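Long-range contacts in hypothetical fimbrial assembly protein (Parabacteroides distasonis, PDB 3R4R), which is a putative component of the fimbrial tip, part of the surface filaments that mediate cell adhesion and biofilm formation: residues G264-I269 with V281-D287; A210-F216 with E233-K239; E40-N46 with A139-K144; M16-T22 with A159-L165. All blocks are in the same frame, centred on the assembly; numbering follows the deposited sequence. Where two conformers were deposited one is given.

Along the chain, interaction 4 (16-22 with 159-165) encloses interaction 3 (40-46 with 139-144); interaction 2 (210-216 with 233-239) and then interaction 1 (264-269 with 281-287) follow in series in the transthyretin-like C-terminal domain. Interactions 3 and 4 touch, their centres about 17 Å apart, where Thr22 and Leu165 pack on Ile44. Interactions 1 and 4 lie about 28 Å apart between centres, yet reach one mixed sheet: long strand 161-179 runs parallel to strand 12-21 and to strand 266-273. Interactions 2 and 4, about 29 Å apart between centres, occupy opposite sides of the chain's centre. The shared strand thus ties the N-terminal strand to the C-terminal hairpin.

Interaction 1: residues G264-I269 with V281-D287; sequences GNYYRI and VLENVED
This is an antiparallel strand pairing, the two arms of the hairpin formed by strands 266-273 and 278-284 in the C-terminal part of the large mixed sheet. Over 266-269 and 281-284 the axes approach to 4.7 Å at 158°, both arms with extended backbones. Tyr267 faces Asn284 and Ile269 faces Leu282 as non-hydrogen-bonded pairs. Arg268 and Glu283 form the hydrogen-bonded pair between them: Arg268 N to Glu283 O is 3.1 Å, Glu283 N to Arg268 O 3.0 Å. Val285 N to Tyr266 O, 3.0 Å, extends the series. Then 285-287 take helical phi/psi and the chain curls away, so that Glu286, with chi1 p and chi2 m, brings its carboxylate back to accept Tyr266 N at OE2 (2.8 Å). On the face of Tyr267 and Ile269, Leu282 CD1 sits 3.9 Å from Tyr267 CB and 3.8 Å from Ile269 CG1. On the other face Arg268 (chi1 m) meets Glu283 (chi1 t) in a salt bridge, NH1 to OE1 3.3 Å, and Val285 CG2 lies 3.9 Å from the centroid of the Tyr266 ring, a CH-pi contact. The Tyr266 hydroxyl bonds to Glu173 of strand 161-179, which flanks 266-273 in parallel. The result is a beta hairpin within the mixed sheet of the transthyretin-like C-terminal domain, closed off by a side-chain-to-backbone bond.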
# COMPACT_ATOMS: atom_id res chain seq x y z
N GLY A 264 -5.12 -1.26 0.07
CA GLY A 264 -5.58 -0.82 -1.23
C GLY A 264 -7.02 -0.41 -1.26
O GLY A 264 -7.60 -0.35 -2.34
N ASN A 265 -7.60 -0.14 -0.08
CA ASN A 265 -8.99 0.30 0.04
C ASN A 265 -9.11 1.63 0.80
O ASN A 265 -8.22 1.96 1.59
CB ASN A 265 -9.85 -0.77 0.72
CG ASN A 265 -10.05 -2.04 -0.08
OD1 ASN A 265 -10.93 -2.11 -0.95
ND2 ASN A 265 -9.30 -3.06 0.23
N TYR A 266 -10.18 2.39 0.54
CA TYR A 266 -10.49 3.68 1.17
C TYR A 266 -11.81 3.53 1.91
O TYR A 266 -12.80 3.07 1.34
CB TYR A 266 -10.48 4.83 0.13
CG TYR A 266 -11.07 6.19 0.52
CD1 TYR A 266 -10.92 6.70 1.81
CD2 TYR A 266 -11.62 7.03 -0.45
CE1 TYR A 266 -11.43 7.96 2.15
CE2 TYR A 266 -12.10 8.29 -0.13
CZ TYR A 266 -12.01 8.76 1.17
OH TYR A 266 -12.52 10.01 1.45
N TYR A 267 -11.79 3.85 3.20
CA TYR A 267 -12.92 3.72 4.11
C TYR A 267 -13.33 5.04 4.72
O TYR A 267 -12.50 5.92 4.91
CB TYR A 267 -12.55 2.75 5.24
CG TYR A 267 -12.16 1.36 4.76
CD1 TYR A 267 -13.12 0.41 4.44
CD2 TYR A 267 -10.81 0.99 4.65
CE1 TYR A 267 -12.76 -0.85 3.98
CE2 TYR A 267 -10.44 -0.27 4.20
CZ TYR A 267 -11.43 -1.20 3.87
OH TYR A 267 -11.10 -2.45 3.42
N ARG A 268 -14.63 5.16 5.05
CA ARG A 268 -15.19 6.30 5.76
C ARG A 268 -15.98 5.80 6.99
O ARG A 268 -16.83 4.93 6.86
CB ARG A 268 -16.08 7.21 4.88
CG ARG A 268 -15.40 7.87 3.68
CD ARG A 268 -16.29 8.96 3.13
NE ARG A 268 -15.87 9.48 1.83
CZ ARG A 268 -16.56 9.34 0.70
NH1 ARG A 268 -17.76 8.75 0.72
NH2 ARG A 268 -16.10 9.84 -0.43
N ILE A 269 -15.68 6.37 8.17
CA ILE A 269 -16.36 6.07 9.43
C ILE A 269 -17.26 7.25 9.75
O ILE A 269 -16.82 8.37 9.99
CB ILE A 269 -15.42 5.71 10.62
CG1 ILE A 269 -14.53 4.51 10.28
CG2 ILE A 269 -16.23 5.46 11.89
CD1 ILE A 269 -13.61 4.00 11.42
N VAL A 281 -21.24 3.37 11.04
CA VAL A 281 -21.27 2.96 9.64
C VAL A 281 -19.85 2.91 9.06
O VAL A 281 -19.13 3.93 9.03
CB VAL A 281 -22.17 3.91 8.79
CG1 VAL A 281 -22.19 3.50 7.33
CG2 VAL A 281 -23.59 4.04 9.35
N LEU A 282 -19.46 1.75 8.55
CA LEU A 282 -18.18 1.62 7.89
C LEU A 282 -18.42 1.47 6.40
O LEU A 282 -19.06 0.51 5.98
CB LEU A 282 -17.35 0.46 8.48
CG LEU A 282 -15.95 0.26 7.91
CD1 LEU A 282 -15.11 1.56 7.98
CD2 LEU A 282 -15.25 -0.86 8.62
N GLU A 283 -17.95 2.45 5.61
CA GLU A 283 -18.14 2.47 4.16
C GLU A 283 -16.84 2.10 3.42
O GLU A 283 -15.77 2.59 3.76
CB GLU A 283 -18.64 3.86 3.68
CG GLU A 283 -18.86 3.96 2.17
CD GLU A 283 -19.14 5.33 1.56
OE1 GLU A 283 -19.36 6.30 2.32
OE2 GLU A 283 -19.14 5.43 0.31
N ASN A 284 -16.96 1.25 2.40
CA ASN A 284 -15.87 0.96 1.49
C ASN A 284 -16.19 1.80 0.26
O ASN A 284 -17.08 1.46 -0.51
CB ASN A 284 -15.70 -0.56 1.24
CG ASN A 284 -14.44 -0.89 0.49
OD1 ASN A 284 -14.13 -0.32 -0.56
ND2 ASN A 284 -13.72 -1.91 0.95
N VAL A 285 -15.51 2.93 0.14
CA VAL A 285 -15.78 3.98 -0.84
C VAL A 285 -15.67 3.45 -2.31
O VAL A 285 -16.60 3.69 -3.08
CB VAL A 285 -14.83 5.19 -0.64
CG1 VAL A 285 -15.16 6.32 -1.62
CG2 VAL A 285 -14.94 5.71 0.79
N GLU A 286 -14.56 2.81 -2.69
CA GLU A 286 -14.43 2.37 -4.09
C GLU A 286 -15.45 1.27 -4.43
O GLU A 286 -15.93 1.25 -5.56
CB GLU A 286 -13.01 1.89 -4.45
CG GLU A 286 -12.34 0.90 -3.49
CD GLU A 286 -11.66 1.53 -2.29
OE1 GLU A 286 -10.52 2.03 -2.46
OE2 GLU A 286 -12.25 1.52 -1.19
N ASP A 287 -15.81 0.41 -3.47
CA ASP A 287 -16.76 -0.67 -3.75
C ASP A 287 -18.21 -0.21 -3.67
O ASP A 287 -19.09 -0.91 -4.18
CB ASP A 287 -16.56 -1.82 -2.76
CG ASP A 287 -15.23 -2.52 -2.90
OD1 ASP A 287 -14.71 -2.60 -4.04
OD2 ASP A 287 -14.73 -3.05 -1.88

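Interaction 2: residues A210-F216 with E233-K239; sequences AVENGAF and EISDAFK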
# COMPACT_ATOMS: atom_id res chain seq x y z
N ALA A 210 -8.76 -9.40 0.40
CA ALA A 210 -8.60 -10.24 1.59
C ALA A 210 -7.43 -9.79 2.44
O ALA A 210 -6.42 -9.36 1.89
CB ALA A 210 -8.42 -11.69 1.18
N VAL A 211 -7.56 -9.86 3.77
CA VAL A 211 -6.51 -9.44 4.70
C VAL A 211 -5.45 -10.58 4.73
O VAL A 211 -5.79 -11.72 4.97
CB VAL A 211 -7.07 -9.05 6.10
CG1 VAL A 211 -7.78 -10.20 6.80
CG2 VAL A 211 -5.99 -8.46 7.00
N GLU A 212 -4.17 -10.26 4.39
CA GLU A 212 -3.08 -11.26 4.31
C GLU A 212 -1.89 -10.92 5.24
O GLU A 212 -1.10 -11.81 5.53
CB GLU A 212 -2.54 -11.35 2.86
CG GLU A 212 -3.50 -11.80 1.79
CD GLU A 212 -3.06 -11.41 0.39
OE1 GLU A 212 -3.09 -10.20 0.08
OE2 GLU A 212 -2.73 -12.31 -0.42
N ASN A 213 -1.75 -9.64 5.68
CA ASN A 213 -0.61 -9.24 6.52
C ASN A 213 -0.68 -9.82 8.00
O ASN A 213 -1.51 -9.42 8.84
CB ASN A 213 -0.49 -7.74 6.58
CG ASN A 213 0.77 -7.26 7.24
OD1 ASN A 213 1.79 -7.92 7.19
ND2 ASN A 213 0.75 -6.06 7.81
N GLY A 214 0.29 -10.69 8.29
CA GLY A 214 0.51 -11.32 9.59
C GLY A 214 1.42 -10.52 10.51
O GLY A 214 1.42 -10.75 11.73
N ALA A 215 2.19 -9.54 9.95
CA ALA A 215 3.09 -8.66 10.69
C ALA A 215 2.31 -7.57 11.44
O ALA A 215 1.31 -7.06 10.92
CB ALA A 215 4.09 -8.03 9.75
N PHE A 216 2.75 -7.24 12.68
CA PHE A 216 2.11 -6.20 13.48
C PHE A 216 3.10 -5.55 14.46
O PHE A 216 3.88 -6.24 15.12
CB PHE A 216 0.89 -6.74 14.27
CG PHE A 216 0.09 -5.65 14.98
CD1 PHE A 216 -0.94 -4.98 14.33
CD2 PHE A 216 0.40 -5.27 16.29
CE1 PHE A 216 -1.65 -3.95 14.98
CE2 PHE A 216 -0.29 -4.22 16.92
CZ PHE A 216 -1.31 -3.57 16.26
N GLU A 233 -2.68 -3.60 6.98
CA GLU A 233 -3.62 -4.70 7.34
C GLU A 233 -3.31 -5.36 8.68
O GLU A 233 -2.14 -5.45 9.07
CB GLU A 233 -3.57 -5.83 6.30
CG GLU A 233 -4.13 -5.52 4.95
CD GLU A 233 -4.13 -6.70 4.01
OE1 GLU A 233 -3.24 -7.59 4.09
OE2 GLU A 233 -5.02 -6.70 3.14
N ILE A 234 -4.35 -5.90 9.33
CA ILE A 234 -4.24 -6.61 10.59
C ILE A 234 -5.05 -7.89 10.46
O ILE A 234 -6.28 -7.81 10.43
CB ILE A 234 -4.71 -5.69 11.74
CG1 ILE A 234 -3.93 -4.35 11.74
CG2 ILE A 234 -4.61 -6.44 13.06
CD1 ILE A 234 -4.44 -3.21 12.59
N SER A 235 -4.35 -9.07 10.37
CA SER A 235 -4.96 -10.40 10.20
C SER A 235 -5.67 -10.90 11.47
O SER A 235 -6.72 -11.53 11.35
CB SER A 235 -3.91 -11.43 9.79
OG SER A 235 -2.91 -11.59 10.79
N ASP A 236 -5.08 -10.65 12.67
CA ASP A 236 -5.68 -11.13 13.93
C ASP A 236 -7.14 -10.66 14.02
O ASP A 236 -7.44 -9.46 13.89
CB ASP A 236 -4.87 -10.66 15.16
CG ASP A 236 -5.31 -11.22 16.51
OD1 ASP A 236 -6.20 -12.10 16.53
OD2 ASP A 236 -4.74 -10.81 17.53
N ALA A 237 -8.04 -11.64 14.18
CA ALA A 237 -9.49 -11.43 14.28
C ALA A 237 -9.89 -10.83 15.64
O ALA A 237 -11.01 -10.33 15.77
CB ALA A 237 -10.21 -12.76 14.06
N PHE A 238 -8.95 -10.85 16.62
CA PHE A 238 -9.14 -10.40 18.00
C PHE A 238 -8.55 -8.96 18.21
O PHE A 238 -8.73 -8.38 19.28
CB PHE A 238 -8.46 -11.42 18.94
CG PHE A 238 -8.73 -11.38 20.43
CD1 PHE A 238 -10.02 -11.13 20.92
CD2 PHE A 238 -7.77 -11.82 21.34
CE1 PHE A 238 -10.29 -11.16 22.29
CE2 PHE A 238 -8.05 -11.87 22.71
CZ PHE A 238 -9.31 -11.54 23.18
N LYS A 239 -7.92 -8.38 17.18
CA LYS A 239 -7.38 -7.03 17.30
C LYS A 239 -8.43 -5.99 16.89
O LYS A 239 -9.33 -6.27 16.10
CB LYS A 239 -6.09 -6.82 16.51
CG LYS A 239 -4.89 -7.42 17.22
CD LYS A 239 -3.60 -6.96 16.60
CE LYS A 239 -2.36 -7.47 17.29
NZ LYS A 239 -2.20 -8.94 17.13
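Glu233 organises this meeting of two irregular loops. Its OE1 accepts two successive backbone amides, Glu212 N at 2.8 Å and Asn213 N at 3.0 Å, while OE2 forms a salt bridge with Lys263, a lysine also bound by Glu212 OE1. The side chain arrives extended (chi2 t), and its CB lies 3.6 Å from Val211 CG2. Asn213 spends both ends of its amide: ND2 donates to Glu233 O at 3.2 Å and to Ser200 O, and OD1 accepts Ala215 N at 3.2 Å, an Asx turn, together with Lys202 N. Its backbone carbonyl is met more loosely, by weak bonds from Ser235 N and Ser235 OG, each 3.2 Å from Asn213 O. Within the transthyretin-like C-terminal part of the chain, loop 210-216 lies between strands 191-202 and 218-219, and loop 233-239 follows strand 228-232 and leads into strand 240-246; the contact thus joins two interstrand loops, with Asn198 of strand 191-202 donating to the carbonyls of both Ala215 and Glu233. A second Asx turn follows, Asp236 OD1 accepting Phe238 N at 3.0 Å. Asp236 OD2 makes a salt bridge to Lys239 NZ at 3.2 Å. That lysine lies over the face of the Phe216 ring, CE 3.7 Å and NZ 4.8 Å from the centroid, combining CH-pi and cation-pi contacts, while Ile234 CD1 touches the ring edge, 3.7 Å from Phe216 CE1.

Interaction 3: residues E40-N46 with A139-K144; sequences EELTIQN and ASLLVK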
# COMPACT_ATOMS: atom_id res chain seq x y z
N GLU A 40 -0.85 13.20 -4.01
CA GLU A 40 0.13 12.78 -2.99
C GLU A 40 0.13 11.26 -2.81
O GLU A 40 1.18 10.63 -2.88
CB GLU A 40 -0.12 13.45 -1.63
CG GLU A 40 0.05 14.95 -1.57
CD GLU A 40 -0.43 15.52 -0.25
OE1 GLU A 40 0.11 15.14 0.81
OE2 GLU A 40 -1.36 16.36 -0.28
N GLU A 41 -1.05 10.68 -2.63
CA GLU A 41 -1.23 9.25 -2.39
C GLU A 41 -0.82 8.38 -3.60
O GLU A 41 -0.56 7.19 -3.43
CB GLU A 41 -2.67 8.96 -2.01
CG GLU A 41 -3.04 9.62 -0.69
CD GLU A 41 -4.47 9.47 -0.22
OE1 GLU A 41 -5.37 9.30 -1.07
OE2 GLU A 41 -4.70 9.60 1.00
N LEU A 42 -0.71 8.97 -4.79
CA LEU A 42 -0.30 8.30 -6.02
C LEU A 42 1.19 8.47 -6.27
O LEU A 42 1.73 7.85 -7.19
CB LEU A 42 -1.08 8.83 -7.24
CG LEU A 42 -2.56 8.48 -7.35
CD1 LEU A 42 -3.27 9.39 -8.37
CD2 LEU A 42 -2.77 7.01 -7.68
N THR A 43 1.85 9.34 -5.49
CA THR A 43 3.27 9.69 -5.67
C THR A 43 4.17 8.56 -5.25
O THR A 43 3.97 7.92 -4.22
CB THR A 43 3.63 10.96 -4.86
OG1 THR A 43 2.85 12.02 -5.36
CG2 THR A 43 5.09 11.37 -4.97
N ILE A 44 5.20 8.35 -6.07
CA ILE A 44 6.31 7.45 -5.85
C ILE A 44 7.56 8.33 -5.83
O ILE A 44 7.85 8.99 -6.83
CB ILE A 44 6.35 6.30 -6.87
CG1 ILE A 44 5.08 5.46 -6.81
CG2 ILE A 44 7.62 5.42 -6.67
CD1 ILE A 44 4.96 4.45 -7.91
N GLN A 45 8.27 8.36 -4.68
CA GLN A 45 9.47 9.16 -4.51
C GLN A 45 10.71 8.31 -4.73
O GLN A 45 11.75 8.85 -5.08
CB GLN A 45 9.51 9.80 -3.11
CG GLN A 45 8.39 10.80 -2.86
CD GLN A 45 8.58 11.56 -1.57
OE1 GLN A 45 9.60 12.20 -1.34
NE2 GLN A 45 7.55 11.59 -0.75
N ASN A 46 10.58 6.99 -4.58
CA ASN A 46 11.66 6.00 -4.72
C ASN A 46 11.08 4.60 -4.86
O ASN A 46 9.95 4.37 -4.44
CB ASN A 46 12.62 6.08 -3.51
CG ASN A 46 12.00 5.72 -2.18
OD1 ASN A 46 11.65 4.57 -1.90
ND2 ASN A 46 11.95 6.68 -1.27
N ALA A 139 1.38 11.01 3.17
CA ALA A 139 0.56 10.72 1.99
C ALA A 139 1.43 10.52 0.73
O ALA A 139 1.15 9.61 -0.05
CB ALA A 139 -0.43 11.85 1.75
N SER A 140 2.48 11.33 0.58
CA SER A 140 3.40 11.31 -0.56
C SER A 140 4.53 10.23 -0.41
O SER A 140 5.31 10.04 -1.33
CB SER A 140 4.03 12.69 -0.74
OG SER A 140 4.60 13.15 0.47
N LEU A 141 4.57 9.49 0.72
CA LEU A 141 5.57 8.45 0.92
C LEU A 141 4.86 7.18 1.45
O LEU A 141 5.28 6.57 2.42
CB LEU A 141 6.71 8.92 1.85
CG LEU A 141 8.01 8.08 1.85
CD1 LEU A 141 8.80 8.24 0.54
CD2 LEU A 141 8.90 8.48 3.02
N LEU A 142 3.76 6.79 0.80
CA LEU A 142 3.00 5.57 1.10
C LEU A 142 3.56 4.41 0.27
O LEU A 142 3.80 4.57 -0.93
CB LEU A 142 1.50 5.75 0.85
CG LEU A 142 0.74 6.72 1.78
CD1 LEU A 142 -0.66 7.02 1.23
CD2 LEU A 142 0.76 6.26 3.24
N VAL A 143 3.77 3.25 0.90
CA VAL A 143 4.39 2.12 0.24
C VAL A 143 3.35 1.43 -0.67
O VAL A 143 2.21 1.19 -0.26
CB VAL A 143 5.03 1.11 1.26
CG1 VAL A 143 5.55 -0.15 0.57
CG2 VAL A 143 6.15 1.78 2.05
N LYS A 144 3.80 1.13 -1.91
CA LYS A 144 3.05 0.41 -2.95
C LYS A 144 3.87 -0.79 -3.41
O LYS A 144 5.10 -0.73 -3.39
CB LYS A 144 2.67 1.31 -4.14
CG LYS A 144 1.85 2.56 -3.80
CD LYS A 144 2.67 3.81 -4.13
CE LYS A 144 1.92 5.12 -3.93
NZ LYS A 144 1.63 5.42 -2.50
O HOH W 1 2.52 7.94 -1.82
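Direct hydrogen bonds come from two side chains. Lys144 NZ, at the start of strand 144-152, has four oxygens around it, Glu41 O at 3.0 Å, Leu142 O at 2.8 Å, Gln167 OE1 and a water at 2.8 Å; its three protons cannot serve all at once, so the bonds must be shared. Gln45 NE2 donates almost linearly to Ser140 O at 2.8 Å. The water stands between the segments: it also accepts from Leu142 N at 3.1 Å, and lies 2.8 Å from both Thr43 O and Ala139 O. CA-H...O contacts bring the backbones together, Ser140 CA to Glu40 O at 3.3 Å and Glu41 CA to Ala139 O at 3.4 Å. Apolar packing is slight, Glu41 CG to Leu142 CD1 at 4.0 Å and Ile44 CG1 to Lys144 CD at 4.0 Å, while the Glu41 carboxylate turns to Lys171 and Tyr230. The buried Lys144 ammonium is thus held by neutral oxygens, and loop and helix end are joined chiefly by side-chain donors, and a water, meeting backbone carbonyls.

Interaction 4: residues M16-T22 with A159-L165; sequences MSLVLLT and APVTVSL
Leu18, Leu20, Val161 and Val163 form the apolar face of a parallel strand pair, where Leu20 CD2 lies 4.2 Å from Val163 CB and Leu18 CD1 4.0 Å from Val161 CG1. Selenomethionine Met16 (chi1 m, chi2 t) reaches Val161 CG1 with CE at 3.7 Å, and Leu165 (chi1 m, chi2 t) sets CD1 3.8 Å from Leu20 CB. Strand 96-104 packs against this face through Val100 and Val102. Both backbones are extended; the axes of 16-21 and 161-164 approach to 4.6 Å at 27°. Leu18, Val19, Leu20 and Leu21 pair with Val161, Thr162, Val163 and Ser164. Five bonds zigzag between them: Val161 N to Ser17 O 3.1 Å, Val19 N to Val161 O 3.0 Å, Val163 N to Val19 O 2.7 Å, Leu21 N to Val163 O 3.0 Å, Leu165 N to Leu21 O 2.9 Å. Val19 and Leu21 lie on the other face with Thr162 and Ser164, Val19 CB 3.7 Å from Thr162 CG2. At the polar edge a water joins Ser17 N (2.8 Å) to Ala159 O (2.7 Å). Residues 16-22 belong to an inferred propeptide; its removal would strip strand 161-164 of these backbone bonds and uncover apolar side chains.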
# COMPACT_ATOMS: atom_id res chain seq x y z
N MSE A 16 15.24 -3.31 -20.05
CA MSE A 16 13.79 -3.42 -19.93
C MSE A 16 13.12 -2.08 -19.75
O MSE A 16 13.57 -1.26 -18.96
CB MSE A 16 13.42 -4.32 -18.73
CG MSE A 16 13.79 -5.80 -18.91
SE MSE A 16 13.44 -6.99 -17.36
CE MSE A 16 11.54 -6.55 -17.05
N SER A 17 12.01 -1.88 -20.48
CA SER A 17 11.12 -0.73 -20.34
C SER A 17 10.04 -1.11 -19.34
O SER A 17 9.34 -2.10 -19.55
CB SER A 17 10.56 -0.28 -21.68
OG SER A 17 11.58 0.12 -22.59
N LEU A 18 9.94 -0.37 -18.22
CA LEU A 18 9.03 -0.67 -17.11
C LEU A 18 7.98 0.42 -16.94
O LEU A 18 8.32 1.61 -16.91
CB LEU A 18 9.89 -0.78 -15.83
CG LEU A 18 9.51 -1.84 -14.79
CD1 LEU A 18 9.95 -3.23 -15.24
CD2 LEU A 18 10.21 -1.58 -13.48
N VAL A 19 6.70 0.04 -16.81
CA VAL A 19 5.60 1.00 -16.59
C VAL A 19 4.93 0.68 -15.24
O VAL A 19 4.40 -0.42 -15.08
CB VAL A 19 4.58 1.02 -17.76
CG1 VAL A 19 3.37 1.89 -17.43
CG2 VAL A 19 5.24 1.48 -19.05
N LEU A 20 4.98 1.63 -14.27
CA LEU A 20 4.41 1.46 -12.93
C LEU A 20 3.09 2.21 -12.84
O LEU A 20 3.08 3.44 -12.83
CB LEU A 20 5.37 1.93 -11.80
CG LEU A 20 6.85 1.53 -11.84
CD1 LEU A 20 7.61 2.21 -10.72
CD2 LEU A 20 7.07 0.01 -11.81
N LEU A 21 1.96 1.46 -12.77
CA LEU A 21 0.63 2.05 -12.70
C LEU A 21 0.13 1.99 -11.27
O LEU A 21 0.04 0.92 -10.67
CB LEU A 21 -0.36 1.39 -13.66
CG LEU A 21 -0.10 1.58 -15.15
CD1 LEU A 21 -1.05 0.75 -15.98
CD2 LEU A 21 -0.23 3.03 -15.56
N THR A 22 -0.04 3.18 -10.71
CA THR A 22 -0.49 3.51 -9.36
C THR A 22 -2.03 3.54 -9.29
O THR A 22 -2.60 3.18 -8.26
CB THR A 22 0.11 4.87 -8.93
OG1 THR A 22 -0.10 5.84 -9.97
CG2 THR A 22 1.59 4.78 -8.64
N ALA A 159 9.96 -4.67 -25.71
CA ALA A 159 8.53 -4.35 -25.57
C ALA A 159 8.21 -3.98 -24.11
O ALA A 159 8.73 -4.64 -23.20
CB ALA A 159 7.69 -5.53 -26.03
N PRO A 160 7.40 -2.92 -23.86
CA PRO A 160 7.14 -2.49 -22.47
C PRO A 160 6.40 -3.53 -21.63
O PRO A 160 5.57 -4.28 -22.14
CB PRO A 160 6.26 -1.24 -22.64
CG PRO A 160 5.67 -1.37 -23.98
CD PRO A 160 6.74 -2.01 -24.81
N VAL A 161 6.75 -3.58 -20.34
CA VAL A 161 6.15 -4.47 -19.34
C VAL A 161 5.61 -3.60 -18.22
O VAL A 161 6.35 -2.85 -17.57
CB VAL A 161 7.09 -5.59 -18.82
CG1 VAL A 161 8.48 -5.07 -18.45
CG2 VAL A 161 6.44 -6.36 -17.67
N THR A 162 4.29 -3.66 -18.04
CA THR A 162 3.55 -2.89 -17.06
C THR A 162 3.45 -3.67 -15.74
O THR A 162 3.19 -4.87 -15.74
CB THR A 162 2.14 -2.54 -17.61
OG1 THR A 162 1.48 -3.76 -17.94
CG2 THR A 162 2.20 -1.65 -18.85
N VAL A 163 3.67 -2.96 -14.62
CA VAL A 163 3.52 -3.47 -13.24
C VAL A 163 2.40 -2.66 -12.55
O VAL A 163 2.55 -1.44 -12.37
CB VAL A 163 4.83 -3.45 -12.41
CG1 VAL A 163 4.56 -3.88 -10.97
CG2 VAL A 163 5.91 -4.33 -13.05
N SER A 164 1.30 -3.33 -12.18
CA SER A 164 0.21 -2.68 -11.47
C SER A 164 0.49 -2.73 -9.98
O SER A 164 0.56 -3.80 -9.39
CB SER A 164 -1.13 -3.32 -11.80
OG SER A 164 -1.42 -3.13 -13.18
N LEU A 165 0.71 -1.55 -9.39
CA LEU A 165 1.03 -1.40 -7.97
C LEU A 165 -0.20 -1.17 -7.13
O LEU A 165 -1.10 -0.41 -7.51
CB LEU A 165 1.99 -0.22 -7.75
CG LEU A 165 3.33 -0.25 -8.47
CD1 LEU A 165 4.01 1.07 -8.33
CD2 LEU A 165 4.22 -1.36 -7.99
O HOH W 2 11.11 -3.94 -22.07